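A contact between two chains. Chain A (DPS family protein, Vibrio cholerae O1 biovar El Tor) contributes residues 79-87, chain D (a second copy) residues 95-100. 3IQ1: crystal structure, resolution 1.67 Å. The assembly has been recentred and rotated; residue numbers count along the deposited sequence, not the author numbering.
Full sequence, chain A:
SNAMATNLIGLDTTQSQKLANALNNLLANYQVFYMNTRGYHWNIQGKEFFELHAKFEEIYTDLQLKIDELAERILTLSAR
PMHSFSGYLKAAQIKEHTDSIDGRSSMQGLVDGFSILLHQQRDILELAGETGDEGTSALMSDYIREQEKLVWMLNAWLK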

# COMPACT_ATOMS: atom_id res chain seq x y z
N ALA A 79 -21.18 -24.41 23.01
CA ALA A 79 -22.00 -25.37 22.29
C ALA A 79 -21.26 -25.81 21.04
O ALA A 79 -20.18 -25.32 20.74
CB ALA A 79 -23.38 -24.74 21.96
N ARG A 80 -21.83 -26.82 20.37
CA ARG A 80 -21.22 -27.43 19.20
C ARG A 80 -21.87 -26.86 17.93
O ARG A 80 -23.07 -26.98 17.76
CB ARG A 80 -21.49 -28.93 19.21
CG ARG A 80 -21.13 -29.71 17.94
CD ARG A 80 -21.65 -31.11 18.05
NE ARG A 80 -21.22 -32.00 16.97
CZ ARG A 80 -21.81 -32.10 15.79
NH1 ARG A 80 -22.87 -31.36 15.45
NH2 ARG A 80 -21.32 -33.00 14.91
N PRO A 81 -21.10 -26.21 17.09
CA PRO A 81 -21.66 -25.74 15.84
C PRO A 81 -21.86 -26.92 14.90
O PRO A 81 -20.97 -27.75 14.74
CB PRO A 81 -20.57 -24.79 15.30
CG PRO A 81 -19.31 -25.26 15.92
CD PRO A 81 -19.67 -25.91 17.22
N MSE A 82 -23.01 -26.97 14.25
CA MSE A 82 -23.22 -27.95 13.20
C MSE A 82 -22.14 -27.72 12.13
O MSE A 82 -21.81 -26.59 11.81
CB MSE A 82 -24.63 -27.81 12.61
CG MSE A 82 -25.61 -28.76 13.16
SE MSE A 82 -27.28 -28.54 12.12
CE MSE A 82 -27.72 -26.91 12.78
N HIS A 83 -21.63 -28.81 11.57
CA HIS A 83 -20.48 -28.74 10.67
C HIS A 83 -20.45 -29.89 9.66
O HIS A 83 -19.39 -30.41 9.28
CB HIS A 83 -19.13 -28.58 11.42
CG HIS A 83 -18.82 -29.69 12.39
ND1 HIS A 83 -19.44 -29.79 13.62
CD2 HIS A 83 -17.93 -30.72 12.32
CE1 HIS A 83 -18.92 -30.81 14.29
NE2 HIS A 83 -18.01 -31.40 13.51
N SER A 84 -21.64 -30.26 9.20
CA SER A 84 -21.76 -31.23 8.09
C SER A 84 -22.93 -30.78 7.20
O SER A 84 -23.94 -30.28 7.70
CB SER A 84 -22.02 -32.63 8.59
OG SER A 84 -23.22 -32.74 9.32
N PHE A 85 -22.77 -31.00 5.89
CA PHE A 85 -23.87 -30.83 4.94
C PHE A 85 -25.14 -31.60 5.34
O PHE A 85 -26.24 -31.09 5.28
CB PHE A 85 -23.43 -31.38 3.56
CG PHE A 85 -22.31 -30.62 2.87
CD1 PHE A 85 -21.94 -29.31 3.22
CD2 PHE A 85 -21.68 -31.18 1.79
CE1 PHE A 85 -20.93 -28.63 2.54
CE2 PHE A 85 -20.71 -30.49 1.11
CZ PHE A 85 -20.33 -29.21 1.49
N SER A 86 -24.98 -32.84 5.81
CA SER A 86 -26.15 -33.61 6.16
C SER A 86 -26.87 -32.99 7.35
O SER A 86 -28.08 -32.98 7.35
CB SER A 86 -25.81 -35.06 6.40
OG SER A 86 -24.91 -35.19 7.46
N GLY A 87 -26.14 -32.48 8.34
CA GLY A 87 -26.78 -31.75 9.44
C GLY A 87 -27.49 -30.51 8.99
O GLY A 87 -28.63 -30.26 9.36
N LYS D 95 -15.70 -39.01 2.94
CA LYS D 95 -16.83 -39.02 3.88
C LYS D 95 -16.85 -37.82 4.80
O LYS D 95 -15.83 -37.23 5.08
CB LYS D 95 -16.74 -40.27 4.75
CG LYS D 95 -16.86 -41.59 3.96
CD LYS D 95 -16.59 -42.81 4.85
CE LYS D 95 -16.54 -44.10 4.01
NZ LYS D 95 -16.20 -45.31 4.86
N GLU D 96 -18.04 -37.49 5.31
CA GLU D 96 -18.13 -36.45 6.34
C GLU D 96 -17.37 -36.87 7.60
O GLU D 96 -17.45 -38.04 8.04
CB GLU D 96 -19.60 -36.19 6.69
CG GLU D 96 -20.43 -35.75 5.50
CD GLU D 96 -21.84 -35.34 5.90
OE1 GLU D 96 -22.50 -36.15 6.57
OE2 GLU D 96 -22.29 -34.23 5.55
N HIS D 97 -16.61 -35.94 8.17
CA HIS D 97 -15.74 -36.24 9.31
C HIS D 97 -16.04 -35.14 10.28
O HIS D 97 -15.70 -34.00 10.07
CB HIS D 97 -14.26 -36.22 8.89
CG HIS D 97 -13.28 -36.56 9.98
ND1 HIS D 97 -13.63 -37.09 11.21
CD2 HIS D 97 -11.92 -36.47 9.97
CE1 HIS D 97 -12.52 -37.29 11.92
NE2 HIS D 97 -11.48 -36.93 11.18
N THR D 98 -16.77 -35.49 11.32
CA THR D 98 -17.24 -34.55 12.30
C THR D 98 -16.63 -34.82 13.68
O THR D 98 -16.16 -35.95 13.95
CB THR D 98 -18.76 -34.59 12.43
OG1 THR D 98 -19.20 -35.94 12.70
CG2 THR D 98 -19.46 -34.13 11.15
N ASP D 99 -16.61 -33.78 14.52
CA ASP D 99 -16.15 -33.88 15.91
C ASP D 99 -14.70 -34.35 16.03
O ASP D 99 -14.34 -35.13 16.93
CB ASP D 99 -17.11 -34.75 16.68
CG ASP D 99 -18.51 -34.21 16.61
OD1 ASP D 99 -18.69 -33.07 17.01
OD2 ASP D 99 -19.42 -34.91 16.15
N SER D 100 -13.90 -33.86 15.09
CA SER D 100 -12.44 -33.97 15.16
C SER D 100 -11.91 -32.75 15.91
O SER D 100 -11.91 -31.63 15.37
CB SER D 100 -11.81 -34.06 13.79
OG SER D 100 -10.43 -34.34 13.92
O HOH W 1 -20.41 -32.29 5.04

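Neither backbone offers a strand edge to the other. Chain A runs as an irregular loop from A79(A) to S84(A), then turns into a helix that begins at F85(A); chain D is irregular throughout. They come nearest where the CA of S84(A) lies 6.6 Å from the CA of E96(D) and the CA of H83(A) lies 6.8 Å from the CA of T98(D), a spacing that leaves the bonding to side chains and to two free backbone amides, with a third reached through water. D99(D) adopts a left-handed conformation, phi 60° and psi 38°, and its amide points at chain A.

The first rule to read here is that a helix start can receive a carboxylate. S84(A) is the N-cap: its OG, with chi1 in p, accepts from G87(A) N at 3.1 Å, which uses the serine oxygen as an acceptor within its own chain. Of the two amides before G87(A), S86(A) N bonds directly to E96(D) and F85(A) N reaches it through a water. E96(D) OE2 accepts from S86(A) N at 3.0 Å, while E96(D) OE1 accepts from S86(A) OG at 2.7 Å, so one serine grips both carboxylate oxygens, through backbone and side chain. F85(A) N lies 3.3 Å from E96(D) OE2 but at a poor angle, and a water resolves the mismatch: its oxygen accepts from F85(A) N at 2.8 Å and donates to E96(D) OE2 at 2.7 Å. Glutamate suits this place because its m, t side chain is long enough to carry the charge to the helix start from a backbone that stays apart.

The second rule is to fix a histidine before using it. H83(A) ND1 donates to P81(A) O at 2.8 Å, which leaves NE2 as an acceptor, and D99(D) N donates to H83(A) NE2 at 2.9 Å, near the ring plane. The CA-to-CB bond of H83(A) points sideways, yet with chi1 in p the ring end comes nearer to chain D, and the residue is buried.

D99(D) also uses its side chain. R80(A), extended with three t torsions, meets it in a two-pronged salt bridge: R80(A) NE donates to D99(D) OD1 at 2.7 Å and R80(A) NH2 to D99(D) OD2 at 3.0 Å. Both residues are exposed, so this charged pair closes the contact where solvent can reach.

Between these polar sites T98(D) supplies packing. T98(D) CB lies 3.5 Å from H83(A) NE2 and 3.9 Å from R80(A) NH2, and T98(D) CG2 is 3.9 Å from S84(A) CB. A small branched side chain fits among these neighbours. The two stretches together bury just 335 Å², a modest area carrying five direct hydrogen bonds.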